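Local coordinates for protein Alpha/beta hydrolase (Novosphingobium aromaticivorans, PDB 3BWX) that probably acts as a hydrolase of the alpha/beta hydrolase fold and carries bound calcium, its substrate not being established, at residues Asn41-Asp47 with Arg180-Met186; Gly65-Tyr71 with Asp197-Ile202; Arg150-Trp155 with Arg193-Asp197. The protein carries 1 engineered substitution. One frame throughout, in Å; residues are numbered along the deposited sequence.

Contact 1 (Asn41-Asp47 with Arg180-Met186); sequences NARDFED and RYAKRIM. With EDO (1,2-ethanediol), chain H; EDO (1,2-ethanediol), chain G.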
loop_
_atom_site.group_PDB
_atom_site.type_symbol
_atom_site.label_atom_id
_atom_site.label_comp_id
_atom_site.label_asym_id
_atom_site.label_seq_id
_atom_site.Cartn_x
_atom_site.Cartn_y
_atom_site.Cartn_z
ATOM N N ASN A 41 4.853 -2.331 4.445
ATOM C CA ASN A 41 6.035 -1.475 4.435
ATOM C C ASN A 41 6.627 -1.376 2.990
ATOM O O ASN A 41 6.056 -1.871 1.985
ATOM C CB ASN A 41 7.058 -1.966 5.484
ATOM C CG ASN A 41 7.610 -3.338 5.140
ATOM O OD1 ASN A 41 8.369 -3.459 4.171
ATOM N ND2 ASN A 41 7.181 -4.381 5.868
ATOM N N ALA A 42 7.754 -0.692 2.861
ATOM C CA ALA A 42 8.320 -0.405 1.549
ATOM C C ALA A 42 8.656 -1.679 0.781
ATOM O O ALA A 42 8.678 -1.698 -0.468
ATOM C CB ALA A 42 9.573 0.452 1.686
ATOM N N ARG A 43 8.896 -2.781 1.493
ATOM C CA ARG A 43 9.253 -4.039 0.813
ATOM C C ARG A 43 8.160 -4.608 -0.078
ATOM O O ARG A 43 8.441 -5.375 -0.977
ATOM C CB ARG A 43 9.782 -5.114 1.776
ATOM C CG ARG A 43 10.969 -4.622 2.525
ATOM C CD ARG A 43 11.715 -5.703 3.305
ATOM N NE ARG A 43 10.945 -6.460 4.290
ATOM C CZ ARG A 43 10.571 -6.022 5.494
ATOM N NH1 ARG A 43 10.771 -4.783 5.866
ATOM N NH2 ARG A 43 9.909 -6.852 6.280
ATOM N N ASP A 44 6.915 -4.188 0.132
ATOM C CA ASP A 44 5.824 -4.630 -0.774
ATOM C C ASP A 44 6.074 -4.171 -2.184
ATOM O O ASP A 44 5.602 -4.814 -3.139
ATOM C CB ASP A 44 4.448 -4.162 -0.311
ATOM C CG ASP A 44 3.762 -5.160 0.642
ATOM O OD1 ASP A 44 4.367 -6.174 1.086
ATOM O OD2 ASP A 44 2.590 -4.936 0.931
ATOM N N PHE A 45 6.879 -3.110 -2.324
ATOM C CA PHE A 45 7.241 -2.547 -3.629
ATOM C C PHE A 45 8.643 -2.874 -4.111
ATOM O O PHE A 45 9.149 -2.290 -5.082
ATOM C CB PHE A 45 7.033 -1.029 -3.556
ATOM C CG PHE A 45 5.619 -0.642 -3.246
ATOM C CD1 PHE A 45 4.608 -0.781 -4.215
ATOM C CD2 PHE A 45 5.282 -0.196 -1.978
ATOM C CE1 PHE A 45 3.289 -0.452 -3.911
ATOM C CE2 PHE A 45 3.954 0.116 -1.694
ATOM C CZ PHE A 45 2.985 -0.007 -2.635
ATOM N N GLU A 46 9.315 -3.819 -3.458
ATOM C CA GLU A 46 10.747 -3.999 -3.700
ATOM C C GLU A 46 11.044 -4.428 -5.147
ATOM O O GLU A 46 12.131 -4.143 -5.651
ATOM C CB GLU A 46 11.344 -5.025 -2.723
ATOM C CG GLU A 46 10.788 -6.449 -2.832
ATOM C CD GLU A 46 11.232 -7.459 -1.761
ATOM O OE1 GLU A 46 11.920 -7.028 -0.806
ATOM O OE2 GLU A 46 10.843 -8.666 -1.873
ATOM N N ASP A 47 10.151 -5.218 -5.758
ATOM C CA ASP A 47 10.331 -5.629 -7.173
ATOM C C ASP A 47 9.747 -4.600 -8.165
ATOM O O ASP A 47 10.385 -4.271 -9.171
ATOM C CB ASP A 47 9.758 -7.059 -7.441
ATOM C CG ASP A 47 10.575 -8.162 -6.786
ATOM O OD1 ASP A 47 11.608 -7.853 -6.165
ATOM O OD2 ASP A 47 10.172 -9.344 -6.902
ATOM N N ARG A 180 8.947 -15.332 -0.453
ATOM C CA ARG A 180 9.187 -13.959 -0.924
ATOM C C ARG A 180 8.191 -12.994 -0.235
ATOM O O ARG A 180 8.537 -11.932 0.258
ATOM C CB ARG A 180 9.027 -13.884 -2.459
ATOM C CG ARG A 180 9.403 -12.505 -3.008
ATOM C CD ARG A 180 8.990 -12.302 -4.461
ATOM N NE ARG A 180 9.656 -13.262 -5.273
ATOM C CZ ARG A 180 9.110 -14.151 -6.114
ATOM N NH1 ARG A 180 7.808 -14.223 -6.429
ATOM N NH2 ARG A 180 9.943 -14.943 -6.737
ATOM N N TYR A 181 6.939 -13.417 -0.192
ATOM C CA TYR A 181 5.907 -12.647 0.469
ATOM C C TYR A 181 6.178 -12.504 1.971
ATOM O O TYR A 181 5.964 -11.420 2.536
ATOM C CB TYR A 181 4.612 -13.420 0.257
ATOM C CG TYR A 181 3.324 -12.849 0.814
ATOM C CD1 TYR A 181 2.712 -11.779 0.199
ATOM C CD2 TYR A 181 2.686 -13.449 1.879
ATOM C CE1 TYR A 181 1.506 -11.287 0.665
ATOM C CE2 TYR A 181 1.486 -12.972 2.356
ATOM C CZ TYR A 181 0.899 -11.889 1.730
ATOM O OH TYR A 181 -0.318 -11.388 2.182
ATOM N N ALA A 182 6.557 -13.606 2.641
ATOM C CA ALA A 182 6.804 -13.640 4.089
ATOM C C ALA A 182 7.853 -12.574 4.410
ATOM O O ALA A 182 7.681 -11.815 5.389
ATOM C CB ALA A 182 7.245 -15.046 4.587
ATOM N N LYS A 183 8.949 -12.539 3.628
ATOM C CA LYS A 183 10.040 -11.627 3.966
ATOM C C LYS A 183 9.633 -10.189 3.749
ATOM O O LYS A 183 10.225 -9.280 4.339
ATOM C CB LYS A 183 11.326 -12.003 3.195
ATOM C CG LYS A 183 11.876 -13.340 3.666
ATOM C CD LYS A 183 13.329 -13.543 3.303
ATOM C CE LYS A 183 14.225 -12.861 4.322
ATOM N NZ LYS A 183 15.673 -12.963 3.966
ATOM N N ARG A 184 8.643 -9.946 2.896
ATOM C CA ARG A 184 8.172 -8.575 2.720
ATOM C C ARG A 184 7.370 -8.026 3.891
ATOM O O ARG A 184 7.395 -6.800 4.140
ATOM C CB ARG A 184 7.338 -8.416 1.458
ATOM C CG ARG A 184 8.102 -8.589 0.185
ATOM C CD ARG A 184 7.236 -8.542 -1.022
ATOM N NE ARG A 184 8.034 -8.729 -2.191
ATOM C CZ ARG A 184 7.582 -8.662 -3.442
ATOM N NH1 ARG A 184 6.287 -8.543 -3.697
ATOM N NH2 ARG A 184 8.429 -8.844 -4.438
ATOM N N ILE A 185 6.676 -8.904 4.620
ATOM C CA ILE A 185 5.744 -8.474 5.649
ATOM C C ILE A 185 6.192 -8.814 7.078
ATOM O O ILE A 185 5.612 -8.334 8.056
ATOM C CB ILE A 185 4.315 -8.978 5.322
ATOM C CG1 ILE A 185 4.118 -10.466 5.609
ATOM C CG2 ILE A 185 3.963 -8.642 3.852
ATOM C CD1 ILE A 185 2.679 -10.892 5.251
HETATM N N MSE A 186 7.240 -9.638 7.185
HETATM C CA MSE A 186 7.747 -10.070 8.470
HETATM C C MSE A 186 9.234 -9.820 8.518
HETATM O O MSE A 186 9.888 -9.617 7.511
HETATM C CB MSE A 186 7.432 -11.564 8.752
HETATM C CG MSE A 186 6.036 -11.977 8.446
HETATM SE SE MSE A 186 5.633 -13.763 9.022
HETATM C CE MSE A 186 5.589 -13.408 10.884
HETATM C C1 EDO H . 5.124 -11.878 -4.633
HETATM O O1 EDO H . 6.113 -11.502 -5.619
HETATM C C2 EDO H . 5.134 -13.386 -4.365
HETATM O O2 EDO H . 4.726 -14.042 -5.575
HETATM C C1 EDO G . 8.333 -11.319 -8.842
HETATM O O1 EDO G . 8.700 -9.944 -8.955
HETATM C C2 EDO G . 8.144 -11.877 -10.232
HETATM O O2 EDO G . 9.406 -11.872 -10.912
HETATM O O HOH W 1 5.188 -5.134 3.495
HETATM O O HOH W 2 10.971 -10.874 -0.158
#

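Contact 2 (Gly65-Tyr71 with Asp197-Ile202); sequences GRGDSDY and DYDMKI. With EDO (1,2-ethanediol), chain R.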
loop_
_atom_site.group_PDB
_atom_site.type_symbol
_atom_site.label_atom_id
_atom_site.label_comp_id
_atom_site.label_asym_id
_atom_site.label_seq_id
_atom_site.Cartn_x
_atom_site.Cartn_y
_atom_site.Cartn_z
ATOM N N GLY A 65 5.053 3.350 12.687
ATOM C CA GLY A 65 4.757 2.030 13.235
ATOM C C GLY A 65 4.984 0.875 12.284
ATOM O O GLY A 65 4.679 -0.271 12.639
ATOM N N ARG A 66 5.450 1.152 11.069
ATOM C CA ARG A 66 5.699 0.082 10.099
ATOM C C ARG A 66 7.137 0.123 9.637
ATOM O O ARG A 66 7.711 1.187 9.415
ATOM C CB ARG A 66 4.813 0.195 8.850
ATOM C CG ARG A 66 3.338 -0.107 9.079
ATOM C CD ARG A 66 2.565 1.019 9.725
ATOM N NE ARG A 66 1.133 0.762 9.650
ATOM C CZ ARG A 66 0.233 1.407 10.372
ATOM N NH1 ARG A 66 0.574 2.363 11.205
ATOM N NH2 ARG A 66 -1.025 1.065 10.240
ATOM N N GLY A 67 7.716 -1.060 9.463
ATOM C CA GLY A 67 9.068 -1.150 8.902
ATOM C C GLY A 67 10.057 -0.418 9.745
ATOM O O GLY A 67 10.086 -0.589 10.975
ATOM N N ASP A 68 10.884 0.411 9.112
ATOM C CA ASP A 68 11.940 1.152 9.817
ATOM C C ASP A 68 11.479 2.519 10.280
ATOM O O ASP A 68 12.247 3.264 10.852
ATOM C CB ASP A 68 13.160 1.346 8.912
ATOM C CG ASP A 68 13.988 0.090 8.739
ATOM O OD1 ASP A 68 13.550 -0.979 9.242
ATOM O OD2 ASP A 68 15.063 0.170 8.069
ATOM N N SER A 69 10.215 2.869 10.022
ATOM C CA SER A 69 9.701 4.116 10.587
ATOM C C SER A 69 9.542 4.024 12.101
ATOM O O SER A 69 9.261 2.974 12.651
ATOM C CB SER A 69 8.377 4.496 9.916
ATOM O OG SER A 69 8.565 5.057 8.621
ATOM N N ASP A 70 9.732 5.148 12.766
ATOM C CA ASP A 70 9.615 5.174 14.182
ATOM C C ASP A 70 8.240 4.740 14.598
ATOM O O ASP A 70 7.249 4.976 13.879
ATOM C CB ASP A 70 9.843 6.576 14.778
ATOM C CG ASP A 70 11.317 6.958 14.940
ATOM O OD1 ASP A 70 12.235 6.149 14.671
ATOM O OD2 ASP A 70 11.545 8.119 15.321
ATOM N N TYR A 71 8.193 4.101 15.772
ATOM C CA TYR A 71 6.951 3.775 16.467
ATOM C C TYR A 71 6.460 4.977 17.278
ATOM O O TYR A 71 7.284 5.766 17.757
ATOM C CB TYR A 71 7.147 2.558 17.390
ATOM C CG TYR A 71 7.340 1.196 16.694
ATOM C CD1 TYR A 71 7.567 1.100 15.314
ATOM C CD2 TYR A 71 7.289 0.011 17.430
ATOM C CE1 TYR A 71 7.731 -0.151 14.703
ATOM C CE2 TYR A 71 7.463 -1.219 16.835
ATOM C CZ TYR A 71 7.680 -1.292 15.479
ATOM O OH TYR A 71 7.847 -2.501 14.896
ATOM N N ASP A 197 6.181 -7.131 10.729
ATOM C CA ASP A 197 7.093 -5.965 10.817
ATOM C C ASP A 197 6.334 -4.660 11.057
ATOM O O ASP A 197 6.383 -3.734 10.271
ATOM C CB ASP A 197 7.925 -5.901 9.532
ATOM C CG ASP A 197 9.169 -5.036 9.662
ATOM O OD1 ASP A 197 9.468 -4.447 10.727
ATOM O OD2 ASP A 197 9.897 -4.946 8.647
ATOM N N TYR A 198 5.641 -4.614 12.200
ATOM C CA TYR A 198 4.928 -3.395 12.556
ATOM C C TYR A 198 4.728 -3.383 14.057
ATOM O O TYR A 198 4.809 -4.436 14.701
ATOM C CB TYR A 198 3.582 -3.213 11.788
ATOM C CG TYR A 198 2.553 -4.272 12.018
ATOM C CD1 TYR A 198 1.667 -4.179 13.090
ATOM C CD2 TYR A 198 2.406 -5.342 11.161
ATOM C CE1 TYR A 198 0.705 -5.172 13.303
ATOM C CE2 TYR A 198 1.465 -6.317 11.389
ATOM C CZ TYR A 198 0.608 -6.226 12.450
ATOM O OH TYR A 198 -0.369 -7.178 12.694
ATOM N N ASP A 199 4.459 -2.199 14.603
ATOM C CA ASP A 199 4.098 -2.061 16.028
ATOM C C ASP A 199 2.739 -2.751 16.359
ATOM O O ASP A 199 1.704 -2.360 15.826
ATOM C CB ASP A 199 3.963 -0.554 16.333
ATOM C CG ASP A 199 3.815 -0.237 17.821
ATOM O OD1 ASP A 199 3.656 -1.167 18.633
ATOM O OD2 ASP A 199 3.906 0.964 18.131
HETATM N N MSE A 200 2.753 -3.779 17.207
HETATM C CA MSE A 200 1.538 -4.439 17.607
HETATM C C MSE A 200 0.466 -3.478 18.119
HETATM O O MSE A 200 -0.732 -3.720 17.893
HETATM C CB MSE A 200 1.821 -5.520 18.665
HETATM C CG MSE A 200 2.541 -6.744 18.125
HETATM SE SE MSE A 200 1.724 -7.690 16.603
HETATM C CE MSE A 200 3.024 -7.212 15.201
ATOM N N LYS A 201 0.882 -2.360 18.724
ATOM C CA LYS A 201 -0.049 -1.386 19.260
ATOM C C LYS A 201 -0.946 -0.726 18.212
ATOM O O LYS A 201 -1.921 -0.075 18.614
ATOM C CB LYS A 201 0.661 -0.333 20.088
ATOM C CG LYS A 201 1.260 -0.951 21.333
ATOM C CD LYS A 201 1.824 0.064 22.305
ATOM C CE LYS A 201 2.265 -0.646 23.563
ATOM N NZ LYS A 201 3.104 0.216 24.418
ATOM N N ILE A 202 -0.623 -0.883 16.918
ATOM C CA ILE A 202 -1.515 -0.521 15.851
ATOM C C ILE A 202 -2.880 -1.181 15.998
ATOM O O ILE A 202 -3.854 -0.625 15.553
ATOM C CB ILE A 202 -0.860 -0.803 14.450
ATOM C CG1 ILE A 202 0.287 0.181 14.182
ATOM C CG2 ILE A 202 -1.883 -0.795 13.327
ATOM C CD1 ILE A 202 1.289 -0.277 13.071
HETATM C C1 EDO R . 12.818 -1.150 5.128
HETATM O O1 EDO R . 13.594 -2.029 5.944
HETATM C C2 EDO R . 11.509 -1.836 4.879
HETATM O O2 EDO R . 10.906 -1.948 6.148
HETATM O O HOH W 3 8.480 -2.423 12.341
HETATM O O HOH W 4 11.797 -3.550 11.442
HETATM O O HOH W 5 12.099 -3.578 8.595
HETATM O O HOH W 6 7.377 -4.876 16.282
#

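Contact 3 (Arg150-Trp155 with Arg193-Asp197); sequences RNFETW and RIAFD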
loop_
_atom_site.group_PDB
_atom_site.type_symbol
_atom_site.label_atom_id
_atom_site.label_comp_id
_atom_site.label_asym_id
_atom_site.label_seq_id
_atom_site.Cartn_x
_atom_site.Cartn_y
_atom_site.Cartn_z
ATOM N N ARG A 150 1.295 -13.602 16.202
ATOM C CA ARG A 150 2.022 -14.873 15.972
ATOM C C ARG A 150 3.444 -14.629 15.519
ATOM O O ARG A 150 3.694 -13.740 14.726
ATOM C CB ARG A 150 1.301 -15.769 14.989
ATOM C CG ARG A 150 0.413 -16.814 15.678
ATOM C CD ARG A 150 -0.218 -17.794 14.680
ATOM N NE ARG A 150 0.525 -19.044 14.497
ATOM C CZ ARG A 150 0.220 -19.975 13.589
ATOM N NH1 ARG A 150 -0.816 -19.819 12.770
ATOM N NH2 ARG A 150 0.936 -21.086 13.510
ATOM N N ASN A 151 4.374 -15.447 16.020
ATOM C CA ASN A 151 5.785 -15.339 15.663
ATOM C C ASN A 151 6.363 -16.760 15.520
ATOM O O ASN A 151 5.764 -17.717 16.022
ATOM C CB ASN A 151 6.562 -14.531 16.686
ATOM C CG ASN A 151 6.531 -15.148 18.069
ATOM O OD1 ASN A 151 7.307 -16.009 18.375
ATOM N ND2 ASN A 151 5.576 -14.710 18.901
ATOM N N PHE A 152 7.522 -16.860 14.853
ATOM C CA PHE A 152 8.047 -18.155 14.379
ATOM C C PHE A 152 9.519 -18.301 14.565
ATOM O O PHE A 152 10.223 -17.288 14.567
ATOM C CB PHE A 152 7.715 -18.310 12.903
ATOM C CG PHE A 152 6.259 -18.132 12.623
ATOM C CD1 PHE A 152 5.387 -19.197 12.740
ATOM C CD2 PHE A 152 5.743 -16.896 12.324
ATOM C CE1 PHE A 152 4.022 -19.026 12.542
ATOM C CE2 PHE A 152 4.376 -16.713 12.144
ATOM C CZ PHE A 152 3.528 -17.788 12.251
ATOM N N GLU A 153 9.983 -19.550 14.689
ATOM C CA GLU A 153 11.425 -19.824 14.760
ATOM C C GLU A 153 12.069 -19.791 13.400
ATOM O O GLU A 153 13.229 -19.428 13.290
ATOM C CB GLU A 153 11.751 -21.169 15.458
ATOM C CG GLU A 153 13.285 -21.340 15.746
ATOM C CD GLU A 153 13.644 -22.351 16.835
ATOM O OE1 GLU A 153 13.729 -23.554 16.492
ATOM O OE2 GLU A 153 13.911 -21.942 18.024
ATOM N N THR A 154 11.330 -20.220 12.370
ATOM C CA THR A 154 11.897 -20.345 11.023
ATOM C C THR A 154 11.041 -19.706 9.964
ATOM O O THR A 154 9.797 -19.580 10.123
ATOM C CB THR A 154 12.074 -21.831 10.670
ATOM O OG1 THR A 154 10.823 -22.479 10.327
ATOM C CG2 THR A 154 12.693 -22.570 11.830
ATOM N N TRP A 155 11.682 -19.344 8.845
ATOM C CA TRP A 155 10.965 -18.769 7.712
ATOM C C TRP A 155 9.964 -19.755 7.090
ATOM O O TRP A 155 8.902 -19.357 6.592
ATOM C CB TRP A 155 11.947 -18.253 6.668
ATOM C CG TRP A 155 12.509 -16.918 7.065
ATOM C CD1 TRP A 155 13.780 -16.669 7.481
ATOM C CD2 TRP A 155 11.813 -15.657 7.126
ATOM N NE1 TRP A 155 13.922 -15.342 7.802
ATOM C CE2 TRP A 155 12.735 -14.697 7.569
ATOM C CE3 TRP A 155 10.499 -15.266 6.865
ATOM C CZ2 TRP A 155 12.390 -13.366 7.766
ATOM C CZ3 TRP A 155 10.151 -13.937 7.041
ATOM C CH2 TRP A 155 11.106 -12.998 7.493
ATOM N N ARG A 193 13.120 -14.285 16.739
ATOM C CA ARG A 193 11.885 -14.804 16.203
ATOM C C ARG A 193 11.458 -13.973 14.999
ATOM O O ARG A 193 11.758 -12.799 14.889
ATOM C CB ARG A 193 10.739 -14.756 17.213
ATOM C CG ARG A 193 10.937 -15.527 18.518
ATOM C CD ARG A 193 10.842 -17.044 18.316
ATOM N NE ARG A 193 9.469 -17.512 18.066
ATOM C CZ ARG A 193 9.102 -18.779 18.057
ATOM N NH1 ARG A 193 9.983 -19.753 18.268
ATOM N NH2 ARG A 193 7.849 -19.114 17.824
ATOM N N ILE A 194 10.740 -14.610 14.104
ATOM C CA ILE A 194 10.218 -13.943 12.933
ATOM C C ILE A 194 8.823 -13.457 13.244
ATOM O O ILE A 194 7.968 -14.233 13.623
ATOM C CB ILE A 194 10.203 -14.935 11.766
ATOM C CG1 ILE A 194 11.649 -15.280 11.336
ATOM C CG2 ILE A 194 9.387 -14.359 10.566
ATOM C CD1 ILE A 194 11.803 -16.644 10.740
ATOM N N ALA A 195 8.587 -12.156 13.062
ATOM C CA ALA A 195 7.337 -11.570 13.465
ATOM C C ALA A 195 6.904 -10.541 12.422
ATOM O O ALA A 195 7.688 -10.119 11.595
ATOM C CB ALA A 195 7.493 -10.915 14.831
ATOM N N PHE A 196 5.633 -10.184 12.431
ATOM C CA PHE A 196 5.137 -9.163 11.511
ATOM C C PHE A 196 5.845 -7.825 11.807
ATOM O O PHE A 196 6.113 -7.468 12.964
ATOM C CB PHE A 196 3.613 -9.045 11.565
ATOM C CG PHE A 196 2.936 -10.273 11.060
ATOM C CD1 PHE A 196 2.792 -10.510 9.670
ATOM C CD2 PHE A 196 2.561 -11.285 11.965
ATOM C CE1 PHE A 196 2.212 -11.684 9.211
ATOM C CE2 PHE A 196 1.995 -12.446 11.518
ATOM C CZ PHE A 196 1.813 -12.661 10.122
ATOM N N ASP A 197 6.181 -7.131 10.729
ATOM C CA ASP A 197 7.093 -5.965 10.817
ATOM C C ASP A 197 6.334 -4.660 11.057
ATOM O O ASP A 197 6.383 -3.734 10.271
ATOM C CB ASP A 197 7.925 -5.901 9.532
ATOM C CG ASP A 197 9.169 -5.036 9.662
ATOM O OD1 ASP A 197 9.468 -4.447 10.727
ATOM O OD2 ASP A 197 9.897 -4.946 8.647
HETATM O O HOH W 7 4.122 -11.115 14.952
HETATM O O HOH W 8 12.833 -19.671 18.902
#

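Contact 1 (Asn41-Asp47 with Arg180-Met186)
A polar, charge-rich contact joins the turn leading into helix 46-52 of the alpha/beta hydrolase core to the C-terminal end of helix 175-185, which lies in the insertion between core strands 122-128 and 230-235. It has two halves. In the first, side chains of 41-47 take up carbonyls at the helix end: Asn41 ND2 donates to Arg184 O (3.0 Å), while Arg43 NE and Arg43 NH2 both donate to Lys183 O (2.9 and 3.1 Å). Asn41 OD1 meanwhile accepts from Arg43 N at 2.8 Å, an Asx turn that holds the Asn41 amide in place. Water 1 adds a bridge, accepting from Asn41 N (3.0 Å) and donating to Arg184 O (2.8 Å). In the second half the extended Arg184 side chain, with chi2 to chi4 all near 180°, runs along 43-47 and presents its NE/NH2 edge to two acids, forming salt bridges from Arg184 NE to Glu46 OE2 (2.8 Å) and from Arg184 NH2 to Asp47 OD2 (3.1 Å), both oxygens lying near the guanidinium plane. Water 2 ties Glu46 OE2 (2.8 Å) to Arg180 O (2.7 Å). Asp44 OD1 also lies in van der Waals contact with Ile185 CG2 (3.7 Å), while Asp44 OD2 forms a salt bridge with Arg40. Asp270 gives Arg184 a further acidic partner. Around this junction, Arg43 and Glu46 touch Arg21 of strand 17-23, Tyr181 and Ala182 pack on Leu162 of helix 155-166, and Ile185 leans on Phe196 of strand 194-196.

Contact 2 (Gly65-Tyr71 with Asp197-Ile202)
Two loops meet here through a single backbone bridge, Arg66 with Tyr198, closed by Asp199 N to Gly65 O (2.8 Å) and Gly67 N to Asp197 O (3.1 Å). Tyr71, with chi1 m, reaches back across the bridge and lays its ring on Asp199: Asp199 CB stands 3.6 Å from the ring centroid, 14° off the normal, a CH-pi contact over the face. The t rotamer of Asp199 leaves OD1 to accept from Lys201 N (3.0 Å), an Asx turn opening the 3-10 segment, and OD2 bonds Tyr78. Arg66 bends at chi2 (p), so that one face of its guanidinium lies against Ile202, with Arg66 NH1 3.3 Å from Ile202 CD1; its polar end is held by the carbonyls of Arg64 and Leu38 and by Tyr83. Tyr198, with chi1 p, carries its ring off from 65-71, and Tyr198 OH hydrogen-bonds Gly147 N. The t rotamer of Asp197 carries its carboxylate to a salt bridge with Arg43, while water 3 links Asp197 OD1 (2.8 Å), Gly67 O (2.8 Å) and Tyr71 OH (2.6 Å). Gly65 and Gly67 have positive phi, and a CB on Gly65 would sit tightly against Ile202 CD1. Gly67 and Asp68 form the centre of a type II' beta turn, Arg66 to Ser69. The arrangement is an isolated beta bridge between the loop after core strand 58-61 and the insertion of an alpha/beta hydrolase fold.

Contact 3 (Arg150-Trp155 with Arg193-Asp197)
Ile194 sets its CD1 over the five-membered ring of Trp155, 3.6 Å from the centroid and 3° off the normal, a nearly ideal CH-pi contact, while Ile194 CG2 lies 3.6 Å from Trp155 CZ3. The same isoleucine is paired in the sheet with Phe152: Ile194 N to Phe152 O (2.8 Å) and Phe152 N to Ile194 O (2.9 Å) make an antiparallel hydrogen-bonded pair, their side chains sharing the face that Met186 of strand 186-188 also lines. Arg193 folds back along 151-153. Its NE donates to Asn151 OD1 (2.7 Å) and its NH2 to Asn151 O (3.1 Å), with one guanidinium face against the backbone at Phe152 and Glu153. Water 8 links Arg193 NH1 (2.9 Å) to Glu153 OE2 (2.7 Å). Thr154 N-caps helix 155-166, its OG1 accepting from His157 N. The chemistry thus divides: backbone bonds join the edge strand to 194-196, Phe152 and Ile194 form an apolar side against helix 155-166, and Arg193, Asn151 and Glu153 a polar, hydrated one.

How the contacts relate
The three contacts lie about 14 to 15 Å apart, centre to centre, and converge on Asp197, which makes part of contact 2 and ends the 193-197 segment of contact 3. From contact 1, Arg43 NH1 forms a salt bridge with Asp197 OD2 (2.9 Å), and Ile185 O lies 3.0 Å from Asp197 N, probably a hydrogen bond. Met186 CB packs 3.2 Å from Ala195 O, joining contact 1 to the small sheet of contact 3. Contacts 1 and 2 thus fasten the insertion to the core, whereas contact 3 organises the insertion itself. Asp44 lies near a possible nucleophile elbow around Ser105; the Ile202 side chain is about 8 Å from a bound calcium ion.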